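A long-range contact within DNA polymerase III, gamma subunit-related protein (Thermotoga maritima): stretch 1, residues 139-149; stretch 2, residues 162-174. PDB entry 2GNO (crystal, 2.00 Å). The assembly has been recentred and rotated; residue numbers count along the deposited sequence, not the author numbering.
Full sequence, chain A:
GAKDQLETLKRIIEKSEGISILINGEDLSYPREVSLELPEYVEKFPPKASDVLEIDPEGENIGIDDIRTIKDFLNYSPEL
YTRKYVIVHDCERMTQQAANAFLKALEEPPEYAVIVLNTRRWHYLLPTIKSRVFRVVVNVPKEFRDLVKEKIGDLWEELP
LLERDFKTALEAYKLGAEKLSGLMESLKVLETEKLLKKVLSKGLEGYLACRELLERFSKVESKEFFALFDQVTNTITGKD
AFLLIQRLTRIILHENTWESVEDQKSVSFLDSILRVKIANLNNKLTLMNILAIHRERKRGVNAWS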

ATOM      1  N   ASN A 139      -8.120   8.258  10.133  1.00 39.40           N
ATOM      2  CA  ASN A 139      -6.960   8.013  10.999  1.00 39.13           C
ATOM      3  C   ASN A 139      -7.147   6.682  11.695  1.00 35.81           C
ATOM      4  O   ASN A 139      -8.242   6.390  12.158  1.00 36.56           O
ATOM      5  CB  ASN A 139      -6.858   9.132  12.040  1.00 41.66           C
ATOM      6  CG  ASN A 139      -6.524  10.473  11.413  1.00 44.66           C
ATOM      7  OD1 ASN A 139      -5.412  10.672  10.919  1.00 47.86           O
ATOM      8  ND2 ASN A 139      -7.474  11.410  11.457  1.00 40.41           N
ATOM      9  N   VAL A 140      -6.093   5.876  11.738  1.00 34.98           N
ATOM     10  CA  VAL A 140      -6.120   4.558  12.374  1.00 33.39           C
ATOM     11  C   VAL A 140      -6.200   4.884  13.861  1.00 38.17           C
ATOM     12  O   VAL A 140      -5.294   5.550  14.353  1.00 37.43           O
ATOM     13  CB  VAL A 140      -4.819   3.777  12.059  1.00 32.51           C
ATOM     14  CG1 VAL A 140      -4.716   2.487  12.845  1.00 34.74           C
ATOM     15  CG2 VAL A 140      -4.692   3.496  10.555  1.00 31.84           C
ATOM     16  N   PRO A 141      -7.270   4.452  14.579  1.00 39.31           N
ATOM     17  CA  PRO A 141      -7.368   4.816  16.003  1.00 40.22           C
ATOM     18  C   PRO A 141      -6.254   4.278  16.892  1.00 41.57           C
ATOM     19  O   PRO A 141      -5.671   3.236  16.585  1.00 38.96           O
ATOM     20  CB  PRO A 141      -8.713   4.213  16.441  1.00 40.39           C
ATOM     21  CG  PRO A 141      -9.425   3.871  15.216  1.00 41.29           C
ATOM     22  CD  PRO A 141      -8.407   3.613  14.168  1.00 40.05           C
ATOM     23  N   LYS A 142      -5.982   4.999  17.990  1.00 44.62           N
ATOM     24  CA  LYS A 142      -4.950   4.609  18.957  1.00 46.05           C
ATOM     25  C   LYS A 142      -5.231   3.227  19.527  1.00 48.13           C
ATOM     26  O   LYS A 142      -4.317   2.429  19.689  1.00 49.39           O
ATOM     27  CB  LYS A 142      -4.849   5.629  20.094  1.00 47.05           C
ATOM     28  N   GLU A 143      -6.499   2.965  19.842  1.00 50.76           N
ATOM     29  CA  GLU A 143      -6.917   1.659  20.370  1.00 51.65           C
ATOM     30  C   GLU A 143      -6.480   0.480  19.486  1.00 49.84           C
ATOM     31  O   GLU A 143      -6.062  -0.533  20.021  1.00 49.55           O
ATOM     32  CB  GLU A 143      -8.421   1.570  20.734  1.00 52.60           C
ATOM     33  CG  GLU A 143      -9.489   2.033  19.711  1.00 57.20           C
ATOM     34  CD  GLU A 143      -9.734   3.553  19.679  1.00 63.98           C
ATOM     35  OE1 GLU A 143      -8.964   4.317  20.312  1.00 63.64           O
ATOM     36  OE2 GLU A 143     -10.710   3.979  19.015  1.00 64.67           O
ATOM     37  N   PHE A 144      -6.551   0.621  18.160  1.00 48.98           N
ATOM     38  CA  PHE A 144      -6.107  -0.450  17.243  1.00 47.60           C
ATOM     39  C   PHE A 144      -4.622  -0.799  17.439  1.00 47.57           C
ATOM     40  O   PHE A 144      -4.268  -1.985  17.495  1.00 46.28           O
ATOM     41  CB  PHE A 144      -6.377  -0.098  15.770  1.00 47.48           C
ATOM     42  CG  PHE A 144      -5.734  -1.049  14.801  1.00 40.84           C
ATOM     43  CD1 PHE A 144      -6.298  -2.289  14.550  1.00 45.23           C
ATOM     44  CD2 PHE A 144      -4.550  -0.719  14.162  1.00 42.46           C
ATOM     45  CE1 PHE A 144      -5.691  -3.181  13.674  1.00 41.23           C
ATOM     46  CE2 PHE A 144      -3.946  -1.605  13.287  1.00 40.14           C
ATOM     47  CZ  PHE A 144      -4.517  -2.836  13.046  1.00 39.90           C
ATOM     48  N   ARG A 145      -3.775   0.226  17.557  1.00 47.57           N
ATOM     49  CA  ARG A 145      -2.326   0.030  17.766  1.00 47.25           C
ATOM     50  C   ARG A 145      -2.071  -0.706  19.069  1.00 46.44           C
ATOM     51  O   ARG A 145      -1.324  -1.674  19.093  1.00 46.51           O
ATOM     52  CB  ARG A 145      -1.566   1.351  17.785  1.00 47.68           C
ATOM     53  CG  ARG A 145      -1.601   2.106  16.489  1.00 49.44           C
ATOM     54  CD  ARG A 145      -0.763   3.355  16.569  1.00 55.13           C
ATOM     55  NE  ARG A 145      -0.908   4.132  15.340  1.00 62.51           N
ATOM     56  CZ  ARG A 145      -1.814   5.093  15.111  1.00 69.44           C
ATOM     57  NH1 ARG A 145      -2.674   5.506  16.050  1.00 67.24           N
ATOM     58  NH2 ARG A 145      -1.826   5.690  13.912  1.00 73.36           N
ATOM     59  N   ASP A 146      -2.716  -0.243  20.143  1.00 46.91           N
ATOM     60  CA  ASP A 146      -2.606  -0.871  21.461  1.00 45.82           C
ATOM     61  C   ASP A 146      -3.147  -2.304  21.414  1.00 45.15           C
ATOM     62  O   ASP A 146      -2.642  -3.176  22.101  1.00 42.37           O
ATOM     63  CB  ASP A 146      -3.393  -0.071  22.515  1.00 47.40           C
ATOM     64  CG  ASP A 146      -2.860   1.349  22.726  1.00 51.09           C
ATOM     65  OD1 ASP A 146      -1.661   1.613  22.455  1.00 52.46           O
ATOM     66  OD2 ASP A 146      -3.652   2.198  23.195  1.00 58.76           O
ATOM     67  N   LEU A 147      -4.146  -2.546  20.565  1.00 47.11           N
ATOM     68  CA  LEU A 147      -4.754  -3.865  20.426  1.00 49.11           C
ATOM     69  C   LEU A 147      -3.771  -4.833  19.732  1.00 49.55           C
ATOM     70  O   LEU A 147      -3.632  -5.972  20.185  1.00 49.72           O
ATOM     71  CB  LEU A 147      -6.115  -3.741  19.709  1.00 49.92           C
ATOM     72  CG  LEU A 147      -7.228  -4.784  19.864  1.00 55.21           C
ATOM     73  CD1 LEU A 147      -8.498  -4.269  19.164  1.00 56.77           C
ATOM     74  CD2 LEU A 147      -6.836  -6.136  19.351  1.00 60.83           C
ATOM     75  N   VAL A 148      -3.069  -4.383  18.678  1.00 50.00           N
ATOM     76  CA  VAL A 148      -2.091  -5.249  17.975  1.00 47.91           C
ATOM     77  C   VAL A 148      -0.819  -5.439  18.834  1.00 48.72           C
ATOM     78  O   VAL A 148      -0.352  -6.574  18.967  1.00 48.15           O
ATOM     79  CB  VAL A 148      -1.742  -4.759  16.544  1.00 48.26           C
ATOM     80  CG1 VAL A 148      -0.763  -5.743  15.869  1.00 47.22           C
ATOM     81  CG2 VAL A 148      -3.016  -4.602  15.704  1.00 42.53           C
ATOM     82  N   LYS A 149      -0.278  -4.350  19.401  1.00 47.94           N
ATOM     83  CA  LYS A 149       0.900  -4.408  20.287  1.00 48.01           C
ATOM     84  C   LYS A 149       0.723  -5.476  21.354  1.00 49.00           C
ATOM     85  O   LYS A 149       1.625  -6.276  21.583  1.00 47.75           O
ATOM     86  CB  LYS A 149       1.114  -3.093  21.042  1.00 48.39           C
ATOM     87  CG  LYS A 149       1.688  -1.938  20.274  1.00 49.26           C
ATOM     88  CD  LYS A 149       1.655  -0.675  21.125  1.00 51.94           C
ATOM     89  CE  LYS A 149       2.137   0.558  20.386  1.00 53.14           C
ATOM     90  NZ  LYS A 149       2.012   1.750  21.269  1.00 48.06           N
TER
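Stretch 2, residues 162-174: LERDFKTALEAYK

Two helices that run in roughly the same direction can pack through a short row of apolar side chains spaced about one turn apart, and this pair illustrates the principle. Stretch 1 begins as an extended segment, with Pro141 at the N-cap, and enters a helix at Lys142; stretch 2 has Asp165 at its N-cap and is helical from Phe166. The N-to-C directions of the two helices differ by 38°, and their axes approach to 9.9 Å. No direct hydrogen bond joins the stretches, so the 473 Å² they bury rests mainly on side-chain packing.

Along stretch 1 the contact opens before the helix, where Val140 points toward stretch 2 and its CG2 lies 4.3 Å from CB of Phe166. In the first turn of the helix, Phe144 (chi1 t) has more of its surface covered by stretch 2 than any other residue of stretch 1 has. Phe166 CE1 sits over one face of its ring, 3.6 Å from Phe144 CZ; the ring centroids are 4.7 Å apart and the planes inclined at 43°, an oblique pairing. At the edge of the same ring, the small side chain of Ala169 brings its CB to 3.9 Å from Phe144 CE2.

The polar flank follows at Arg145. Its NE is 4.0 Å from Glu163 CG, and a water bridges the stretches, accepting a weak hydrogen bond from Arg145 NE (2.8 Å to the water O) and donating one to Glu163 O (2.7 Å from the water O).

Farther along, Tyr173 receives two neighbours. Leu147 starts sideways, but its CD2 reaches to a tight 3.2 Å from Tyr173 CE1. Val148 places CG2 3.8 Å from Tyr173 CB and CG1 3.8 Å from Ala169 O. Here the backbones come close, with CA of Val148 only 5.4 Å from CA of Tyr173.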

ATOM      1  N   LEU A 162       4.409  -1.790  10.575  1.00 42.02           N
ATOM      2  CA  LEU A 162       3.047  -2.024  11.047  1.00 41.45           C
ATOM      3  C   LEU A 162       2.317  -0.773  11.494  1.00 43.30           C
ATOM      4  O   LEU A 162       1.119  -0.660  11.286  1.00 43.00           O
ATOM      5  CB  LEU A 162       2.996  -3.099  12.134  1.00 39.07           C
ATOM      6  CG  LEU A 162       3.684  -4.439  11.873  1.00 35.96           C
ATOM      7  CD1 LEU A 162       3.282  -5.433  12.956  1.00 37.92           C
ATOM      8  CD2 LEU A 162       3.378  -4.998  10.527  1.00 37.82           C
ATOM      9  N   GLU A 163       3.039   0.169  12.083  1.00 44.87           N
ATOM     10  CA  GLU A 163       2.460   1.425  12.533  1.00 46.88           C
ATOM     11  C   GLU A 163       1.990   2.323  11.367  1.00 46.79           C
ATOM     12  O   GLU A 163       1.183   3.222  11.595  1.00 44.36           O
ATOM     13  CB  GLU A 163       3.465   2.168  13.434  1.00 47.49           C
ATOM     14  CG  GLU A 163       2.882   3.397  14.159  1.00 54.83           C
ATOM     15  CD  GLU A 163       3.831   4.036  15.157  1.00 60.48           C
ATOM     16  OE1 GLU A 163       4.954   3.522  15.349  1.00 67.90           O
ATOM     17  OE2 GLU A 163       3.442   5.070  15.745  1.00 56.93           O
ATOM     18  N   ARG A 164       2.477   2.084  10.136  1.00 47.27           N
ATOM     19  CA  ARG A 164       2.078   2.886   8.973  1.00 47.45           C
ATOM     20  C   ARG A 164       1.339   2.117   7.838  1.00 44.46           C
ATOM     21  O   ARG A 164       0.883   2.756   6.903  1.00 44.11           O
ATOM     22  CB  ARG A 164       3.285   3.707   8.467  1.00 50.76           C
ATOM     23  CG  ARG A 164       4.461   2.925   7.878  1.00 58.30           C
ATOM     24  CD  ARG A 164       5.664   3.859   7.660  1.00 66.55           C
ATOM     25  NE  ARG A 164       6.788   3.209   6.972  1.00 71.73           N
ATOM     26  CZ  ARG A 164       7.025   3.211   5.651  1.00 81.49           C
ATOM     27  NH1 ARG A 164       6.232   3.846   4.775  1.00 84.44           N
ATOM     28  NH2 ARG A 164       8.100   2.566   5.184  1.00 85.12           N
ATOM     29  N   ASP A 165       1.194   0.788   7.954  1.00 40.24           N
ATOM     30  CA  ASP A 165       0.498  -0.074   6.990  1.00 43.42           C
ATOM     31  C   ASP A 165      -0.590  -0.895   7.756  1.00 42.72           C
ATOM     32  O   ASP A 165      -0.334  -2.014   8.207  1.00 44.99           O
ATOM     33  CB  ASP A 165       1.518  -0.981   6.287  1.00 41.24           C
ATOM     34  CG  ASP A 165       0.910  -1.872   5.227  1.00 49.81           C
ATOM     35  OD1 ASP A 165      -0.298  -1.766   4.932  1.00 58.87           O
ATOM     36  OD2 ASP A 165       1.660  -2.709   4.669  1.00 43.73           O
ATOM     37  N   PHE A 166      -1.799  -0.333   7.872  1.00 40.25           N
ATOM     38  CA  PHE A 166      -2.916  -0.983   8.597  1.00 37.73           C
ATOM     39  C   PHE A 166      -3.182  -2.436   8.247  1.00 36.18           C
ATOM     40  O   PHE A 166      -3.353  -3.270   9.131  1.00 34.49           O
ATOM     41  CB  PHE A 166      -4.211  -0.165   8.433  1.00 38.03           C
ATOM     42  CG  PHE A 166      -5.441  -0.852   8.970  1.00 38.11           C
ATOM     43  CD1 PHE A 166      -5.758  -0.791  10.321  1.00 38.02           C
ATOM     44  CD2 PHE A 166      -6.281  -1.566   8.121  1.00 38.87           C
ATOM     45  CE1 PHE A 166      -6.897  -1.426  10.812  1.00 43.06           C
ATOM     46  CE2 PHE A 166      -7.414  -2.213   8.616  1.00 36.64           C
ATOM     47  CZ  PHE A 166      -7.718  -2.139   9.953  1.00 38.18           C
ATOM     48  N   LYS A 167      -3.202  -2.744   6.958  1.00 35.35           N
ATOM     49  CA  LYS A 167      -3.505  -4.104   6.500  1.00 38.02           C
ATOM     50  C   LYS A 167      -2.478  -5.118   6.935  1.00 38.11           C
ATOM     51  O   LYS A 167      -2.828  -6.242   7.266  1.00 38.78           O
ATOM     52  CB  LYS A 167      -3.638  -4.160   4.962  1.00 35.83           C
ATOM     53  CG  LYS A 167      -4.237  -5.483   4.468  1.00 41.74           C
ATOM     54  CD  LYS A 167      -4.366  -5.570   2.970  1.00 46.24           C
ATOM     55  CE  LYS A 167      -5.049  -6.883   2.576  1.00 46.42           C
ATOM     56  NZ  LYS A 167      -5.231  -6.985   1.113  1.00 45.17           N
ATOM     57  N   THR A 168      -1.204  -4.735   6.866  1.00 40.09           N
ATOM     58  CA  THR A 168      -0.104  -5.609   7.266  1.00 39.39           C
ATOM     59  C   THR A 168      -0.158  -5.744   8.794  1.00 35.87           C
ATOM     60  O   THR A 168       0.045  -6.831   9.342  1.00 36.25           O
ATOM     61  CB  THR A 168       1.230  -5.039   6.738  1.00 41.60           C
ATOM     62  OG1 THR A 168       1.132  -4.903   5.322  1.00 40.19           O
ATOM     63  CG2 THR A 168       2.389  -5.945   7.055  1.00 45.64           C
ATOM     64  N   ALA A 169      -0.469  -4.646   9.474  1.00 33.57           N
ATOM     65  CA  ALA A 169      -0.635  -4.681  10.946  1.00 34.29           C
ATOM     66  C   ALA A 169      -1.796  -5.620  11.299  1.00 35.82           C
ATOM     67  O   ALA A 169      -1.728  -6.330  12.291  1.00 36.47           O
ATOM     68  CB  ALA A 169      -0.901  -3.314  11.487  1.00 32.89           C
ATOM     69  N   LEU A 170      -2.854  -5.628  10.474  1.00 39.44           N
ATOM     70  CA  LEU A 170      -4.008  -6.512  10.682  1.00 40.08           C
ATOM     71  C   LEU A 170      -3.623  -7.977  10.414  1.00 39.78           C
ATOM     72  O   LEU A 170      -4.058  -8.841  11.149  1.00 37.04           O
ATOM     73  CB  LEU A 170      -5.197  -6.089   9.793  1.00 42.49           C
ATOM     74  CG  LEU A 170      -6.506  -6.887   9.911  1.00 44.09           C
ATOM     75  CD1 LEU A 170      -7.018  -6.857  11.328  1.00 45.86           C
ATOM     76  CD2 LEU A 170      -7.556  -6.348   8.945  1.00 45.39           C
ATOM     77  N   GLU A 171      -2.842  -8.273   9.362  1.00 39.72           N
ATOM     78  CA  GLU A 171      -2.406  -9.680   9.106  1.00 41.47           C
ATOM     79  C   GLU A 171      -1.561 -10.198  10.280  1.00 42.64           C
ATOM     80  O   GLU A 171      -1.608 -11.378  10.604  1.00 45.80           O
ATOM     81  CB  GLU A 171      -1.525  -9.833   7.867  1.00 43.26           C
ATOM     82  CG  GLU A 171      -2.095  -9.428   6.567  1.00 43.47           C
ATOM     83  CD  GLU A 171      -1.047  -9.500   5.469  1.00 45.71           C
ATOM     84  OE1 GLU A 171      -0.681 -10.617   5.047  1.00 43.48           O
ATOM     85  OE2 GLU A 171      -0.613  -8.427   5.005  1.00 42.78           O
ATOM     86  N   ALA A 172      -0.753  -9.312  10.869  1.00 42.55           N
ATOM     87  CA  ALA A 172       0.091  -9.653  12.012  1.00 42.75           C
ATOM     88  C   ALA A 172      -0.823  -9.962  13.199  1.00 43.58           C
ATOM     89  O   ALA A 172      -0.618 -10.953  13.888  1.00 44.86           O
ATOM     90  CB  ALA A 172       1.048  -8.518  12.330  1.00 41.18           C
ATOM     91  N   TYR A 173      -1.833  -9.116  13.413  1.00 44.35           N
ATOM     92  CA  TYR A 173      -2.808  -9.326  14.486  1.00 44.82           C
ATOM     93  C   TYR A 173      -3.576 -10.656  14.322  1.00 45.13           C
ATOM     94  O   TYR A 173      -3.794 -11.343  15.296  1.00 44.04           O
ATOM     95  CB  TYR A 173      -3.754  -8.123  14.622  1.00 45.22           C
ATOM     96  CG  TYR A 173      -4.901  -8.386  15.571  1.00 44.07           C
ATOM     97  CD1 TYR A 173      -4.686  -8.443  16.939  1.00 49.10           C
ATOM     98  CD2 TYR A 173      -6.199  -8.587  15.099  1.00 48.31           C
ATOM     99  CE1 TYR A 173      -5.712  -8.713  17.812  1.00 46.76           C
ATOM    100  CE2 TYR A 173      -7.254  -8.848  15.978  1.00 48.64           C
ATOM    101  CZ  TYR A 173      -6.999  -8.899  17.335  1.00 50.21           C
ATOM    102  OH  TYR A 173      -8.018  -9.152  18.220  1.00 52.88           O
ATOM    103  N   LYS A 174      -3.944 -11.033  13.094  1.00 46.36           N
ATOM    104  CA  LYS A 174      -4.657 -12.311  12.863  1.00 46.79           C
ATOM    105  C   LYS A 174      -3.751 -13.516  13.134  1.00 48.83           C
ATOM    106  O   LYS A 174      -4.207 -14.496  13.739  1.00 49.25           O
ATOM    107  CB  LYS A 174      -5.282 -12.380  11.466  1.00 47.51           C
ATOM    108  CG  LYS A 174      -6.426 -11.391  11.255  1.00 46.60           C
ATOM    109  CD  LYS A 174      -7.024 -11.504   9.854  1.00 47.98           C
ATOM    110  CE  LYS A 174      -8.141 -10.481   9.650  1.00 58.19           C
TER
HETATM  111  O   HOH W   1      -1.002   2.622  13.024  1.00 49.48           O